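PDB 4XUU: phosphatidylinositide phosphatase SAC2 from Homo sapiens, which removes the 4-phosphate of inositol lipids, mainly phosphatidylinositol 4-phosphate, in endocytic recycling, and is seen here as its homodimer-forming hSac2 domain. Local coordinates for the interface of chains A and B. Numbering follows the deposited sequence. Chains: chain A/B, Phosphatidylinositide phosphatase SAC2.

Contact 1 and contact 2 are neighbouring patches of one two-fold symmetric interface, the centres of their C-alpha atoms about 11 Å apart. A:Leu12 belongs to both, its two methyl branches serving one patch each, and helix 4-19 of chain A runs across them. In contact 1 that helix lies on strands 57-63 and 72-77 and on B:Val70; in contact 2 it reaches strand 48-54, while strand 26-34 of chain A meets the same strand of chain B. Helix packing and strand pairing thus hold one dimer together, in keeping with the homodimer the protein forms, and each contact recurs with the chains exchanged.

Contact 1: the interface of chains A and B. Residues chain A 9, 12-13; chain B 61, 63, 69-70, 73.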
loop_
_atom_site.group_PDB
_atom_site.type_symbol
_atom_site.label_atom_id
_atom_site.label_comp_id
_atom_site.label_asym_id
_atom_site.label_seq_id
_atom_site.Cartn_x
_atom_site.Cartn_y
_atom_site.Cartn_z
ATOM N N SER A 9 8.310 34.542 -11.653
ATOM C CA SER A 9 7.587 33.715 -12.618
ATOM C C SER A 9 8.437 33.407 -13.848
ATOM O O SER A 9 8.435 32.279 -14.345
ATOM C CB SER A 9 6.286 34.400 -13.042
ATOM O OG SER A 9 5.436 34.609 -11.930
ATOM N N LEU A 12 11.174 30.908 -13.145
ATOM C CA LEU A 12 10.583 29.590 -12.981
ATOM C C LEU A 12 10.373 28.877 -14.314
ATOM O O LEU A 12 10.780 27.724 -14.465
ATOM C CB LEU A 12 9.255 29.698 -12.227
ATOM C CG LEU A 12 9.007 28.766 -11.041
ATOM C CD1 LEU A 12 7.576 28.906 -10.589
ATOM C CD2 LEU A 12 9.313 27.318 -11.356
ATOM N N GLN A 13 9.744 29.560 -15.271
ATOM C CA GLN A 13 9.477 28.970 -16.585
ATOM C C GLN A 13 10.772 28.694 -17.345
ATOM O O GLN A 13 10.899 27.659 -18.002
ATOM C CB GLN A 13 8.490 29.823 -17.408
ATOM C CG GLN A 13 9.016 31.160 -17.942
ATOM C CD GLN A 13 9.646 31.056 -19.330
ATOM O OE1 GLN A 13 9.543 30.028 -20.002
ATOM N NE2 GLN A 13 10.294 32.134 -19.763
ATOM N N ALA B 61 2.300 27.032 -9.025
ATOM C CA ALA B 61 2.481 27.916 -10.175
ATOM C C ALA B 61 1.654 27.461 -11.372
ATOM O O ALA B 61 1.778 26.319 -11.825
ATOM C CB ALA B 61 3.948 28.009 -10.545
ATOM N N TYR B 63 0.412 27.691 -15.352
ATOM C CA TYR B 63 0.974 27.978 -16.674
ATOM C C TYR B 63 -0.089 28.447 -17.658
ATOM O O TYR B 63 -1.227 27.975 -17.625
ATOM C CB TYR B 63 1.684 26.747 -17.243
ATOM C CG TYR B 63 3.078 26.524 -16.706
ATOM C CD1 TYR B 63 3.290 25.785 -15.537
ATOM C CD2 TYR B 63 4.188 27.042 -17.368
ATOM C CE1 TYR B 63 4.576 25.578 -15.042
ATOM C CE2 TYR B 63 5.477 26.839 -16.883
ATOM C CZ TYR B 63 5.664 26.108 -15.721
ATOM O OH TYR B 63 6.941 25.912 -15.249
ATOM N N LYS B 69 4.617 30.155 -20.359
ATOM C CA LYS B 69 4.877 31.130 -19.295
ATOM C C LYS B 69 3.962 30.922 -18.089
ATOM O O LYS B 69 2.905 30.295 -18.195
ATOM C CB LYS B 69 4.782 32.574 -19.809
ATOM C CG LYS B 69 3.376 33.115 -20.015
ATOM C CD LYS B 69 3.438 34.600 -20.333
ATOM C CE LYS B 69 2.071 35.171 -20.659
ATOM N NZ LYS B 69 2.189 36.571 -21.152
ATOM N N VAL B 70 4.389 31.458 -16.948
ATOM C CA VAL B 70 3.652 31.350 -15.692
ATOM C C VAL B 70 2.697 32.534 -15.538
ATOM O O VAL B 70 3.121 33.692 -15.538
ATOM C CB VAL B 70 4.623 31.250 -14.482
ATOM C CG1 VAL B 70 3.871 31.289 -13.159
ATOM C CG2 VAL B 70 5.461 29.982 -14.576
ATOM N N TYR B 73 1.392 32.699 -9.585
ATOM C CA TYR B 73 2.430 32.088 -8.752
ATOM C C TYR B 73 2.173 32.351 -7.269
ATOM O O TYR B 73 1.741 33.445 -6.891
ATOM C CB TYR B 73 3.811 32.617 -9.168
ATOM C CG TYR B 73 4.942 32.276 -8.224
ATOM C CD1 TYR B 73 5.187 33.050 -7.091
ATOM C CD2 TYR B 73 5.777 31.187 -8.467
ATOM C CE1 TYR B 73 6.221 32.747 -6.218
ATOM C CE2 TYR B 73 6.822 30.872 -7.596
ATOM C CZ TYR B 73 7.033 31.661 -6.474
ATOM O OH TYR B 73 8.057 31.372 -5.606
#
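A:Leu12 projects from helix 4-19 of one hSac2 domain, a domain with a pleckstrin-homology fold, and sets its CD1 methyl against the ring of B:Tyr73 on the partner's sheet. The two side chains cross at about a right angle, and CD1 comes up to the CD2-CE2 rim of the ring, close to its plane and not over a face, 3.6 Å from CD2 of B:Tyr73 and nearly as close to CE2. The same methyl also touches the strand beneath, with CD1 of A:Leu12 3.7 Å from CB of B:Ala61, so the branch tip rests in the angle between the tyrosine ring and the alanine methyl. B:Tyr73 has CG anti to its backbone N (chi1 169°), which swings the ring out so that its CD2-CE2 edge meets the leucine tip and leaves its CB facing A:Ser9, 3.8 Å from the serine OG.

One turn back along the helix, A:Ser9 lies against B:Val70 by its carbon: CB of the serine is 3.8 Å from CB of the valine. The valine lies flank-on to the helix, its two methyls splayed along it. CG1 lies beside CB and the hydroxyl OG of A:Ser9, whereas CG2 passes beside the serine's main-chain O and heads toward A:Gln13, whose CB is 4.1 Å away. On its own chain CG2 of B:Val70 also rests over one face of the B:Tyr63 ring, 3.9 Å above the plane and toward the rim, so this methyl is packed from both chains.

A:Gln13 takes part through the base of its side chain. Its CB stands near CA of B:Lys69, and its CA faces the phenol OH of B:Tyr63 at 4.2 Å. No nitrogen or oxygen reaches a bonding partner across this patch.

Contact 2: the interface of chains A and B. Residues chain A 12, 16, 26-28; chain B 29-31, 50.
A:Gly28 and B:Trp30 form an antiparallel beta bridge where strand 26-34 of each hSac2 domain, a pleckstrin-homology fold, runs beside its twin across the dimer two-fold. Next to the bridge, the amide N of B:Ala31 donates a hydrogen bond to the main-chain O of A:His27 at 3.0 Å. The bond is nearly straight at the hydrogen (176°), but the donor stands above the carbonyl plane, 51° out of it. The pairing uses main-chain atoms, and the imidazole of A:His27 turns away from the bonded carbonyl. The methyl of B:Ala31 lies over the start of the opposing strand, its CB 4.1 Å from CA of A:His27.

Toward the helix, B:Leu50 of strand 48-54 spreads its two methyls between different partners. CG is anti to the backbone N (chi1 -173°), sending the fork out toward chain A. CD1 comes obliquely above the CD2-CE2 rim of the A:Phe26 ring, 3.9 Å from CE2, and the two side chains cross at about a right angle. The far end of that ring reaches the partner's strand: CZ of A:Phe26 is 3.7 Å from the main-chain O of B:Gly29. Within chain A, the amide N of A:Gly28 sits on the other face of the phenylalanine ring, 3.6 Å above its centre, so the benzyl group is folded back against its own strand while it packs on B:Leu50.

The CD2 methyl of B:Leu50 turns to helix 4-19. It approaches the selenomethionine A:Met16 tip to tip, 3.5 Å from CE, and lies 3.7 Å from CD2 of A:Leu12, whose side chain it meets at a slant. Both helix residues are poorly ordered here, so the detail of this end is less certain than the strand pairing.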
loop_
_atom_site.group_PDB
_atom_site.type_symbol
_atom_site.label_atom_id
_atom_site.label_comp_id
_atom_site.label_asym_id
_atom_site.label_seq_id
_atom_site.Cartn_x
_atom_site.Cartn_y
_atom_site.Cartn_z
ATOM N N LEU A 12 11.174 30.908 -13.145
ATOM C CA LEU A 12 10.583 29.590 -12.981
ATOM C C LEU A 12 10.373 28.877 -14.314
ATOM O O LEU A 12 10.780 27.724 -14.465
ATOM C CB LEU A 12 9.255 29.698 -12.227
ATOM C CG LEU A 12 9.007 28.766 -11.041
ATOM C CD1 LEU A 12 7.576 28.906 -10.589
ATOM C CD2 LEU A 12 9.313 27.318 -11.356
HETATM N N MSE A 16 12.475 25.451 -15.815
HETATM C CA MSE A 16 11.823 24.210 -16.227
HETATM C C MSE A 16 12.110 23.887 -17.696
HETATM O O MSE A 16 12.066 22.727 -18.105
HETATM C CB MSE A 16 10.315 24.311 -15.984
HETATM C CG MSE A 16 9.682 23.072 -15.356
HETATM SE SE MSE A 16 10.351 22.600 -13.564
HETATM C CE MSE A 16 10.418 24.360 -12.750
ATOM N N PHE A 26 8.473 17.464 -17.593
ATOM C CA PHE A 26 8.651 17.150 -16.185
ATOM C C PHE A 26 7.405 16.476 -15.618
ATOM O O PHE A 26 6.286 16.919 -15.863
ATOM C CB PHE A 26 8.965 18.437 -15.424
ATOM C CG PHE A 26 9.125 18.257 -13.947
ATOM C CD1 PHE A 26 10.299 17.732 -13.421
ATOM C CD2 PHE A 26 8.100 18.636 -13.073
ATOM C CE1 PHE A 26 10.452 17.574 -12.043
ATOM C CE2 PHE A 26 8.243 18.489 -11.695
ATOM C CZ PHE A 26 9.421 17.958 -11.175
ATOM N N HIS A 27 7.616 15.398 -14.870
ATOM C CA HIS A 27 6.536 14.680 -14.204
ATOM C C HIS A 27 6.655 14.827 -12.692
ATOM O O HIS A 27 5.658 15.034 -11.997
ATOM C CB HIS A 27 6.570 13.199 -14.588
ATOM C CG HIS A 27 5.888 12.892 -15.886
ATOM N ND1 HIS A 27 5.519 11.614 -16.247
ATOM C CD2 HIS A 27 5.484 13.699 -16.898
ATOM C CE1 HIS A 27 4.929 11.645 -17.429
ATOM N NE2 HIS A 27 4.894 12.897 -17.844
ATOM N N GLY A 28 7.884 14.720 -12.193
ATOM C CA GLY A 28 8.130 14.691 -10.761
ATOM C C GLY A 28 9.600 14.657 -10.406
ATOM O O GLY A 28 10.447 14.339 -11.251
ATOM N N GLY B 29 8.548 17.672 -6.000
ATOM C CA GLY B 29 7.924 18.455 -7.062
ATOM C C GLY B 29 7.102 17.592 -8.006
ATOM O O GLY B 29 7.501 16.479 -8.351
ATOM N N TRP B 30 5.943 18.098 -8.423
ATOM C CA TRP B 30 5.036 17.318 -9.269
ATOM C C TRP B 30 4.371 18.189 -10.321
ATOM O O TRP B 30 3.982 19.325 -10.041
ATOM C CB TRP B 30 3.949 16.628 -8.424
ATOM C CG TRP B 30 4.482 15.793 -7.303
ATOM C CD1 TRP B 30 4.810 14.467 -7.350
ATOM C CD2 TRP B 30 4.758 16.225 -5.966
ATOM N NE1 TRP B 30 5.274 14.048 -6.125
ATOM C CE2 TRP B 30 5.253 15.107 -5.258
ATOM C CE3 TRP B 30 4.641 17.451 -5.297
ATOM C CZ2 TRP B 30 5.627 15.177 -3.913
ATOM C CZ3 TRP B 30 5.016 17.524 -3.962
ATOM C CH2 TRP B 30 5.502 16.390 -3.284
ATOM N N ALA B 31 4.235 17.644 -11.523
ATOM C CA ALA B 31 3.476 18.285 -12.586
ATOM C C ALA B 31 2.023 17.886 -12.434
ATOM O O ALA B 31 1.694 16.701 -12.303
ATOM C CB ALA B 31 3.996 17.874 -13.941
ATOM N N LEU B 50 2.346 23.566 -11.533
ATOM C CA LEU B 50 3.533 23.047 -10.892
ATOM C C LEU B 50 3.420 23.175 -9.377
ATOM O O LEU B 50 3.188 24.262 -8.855
ATOM C CB LEU B 50 4.761 23.786 -11.407
ATOM C CG LEU B 50 6.131 23.275 -10.984
ATOM C CD1 LEU B 50 6.424 21.907 -11.588
ATOM C CD2 LEU B 50 7.170 24.287 -11.412
#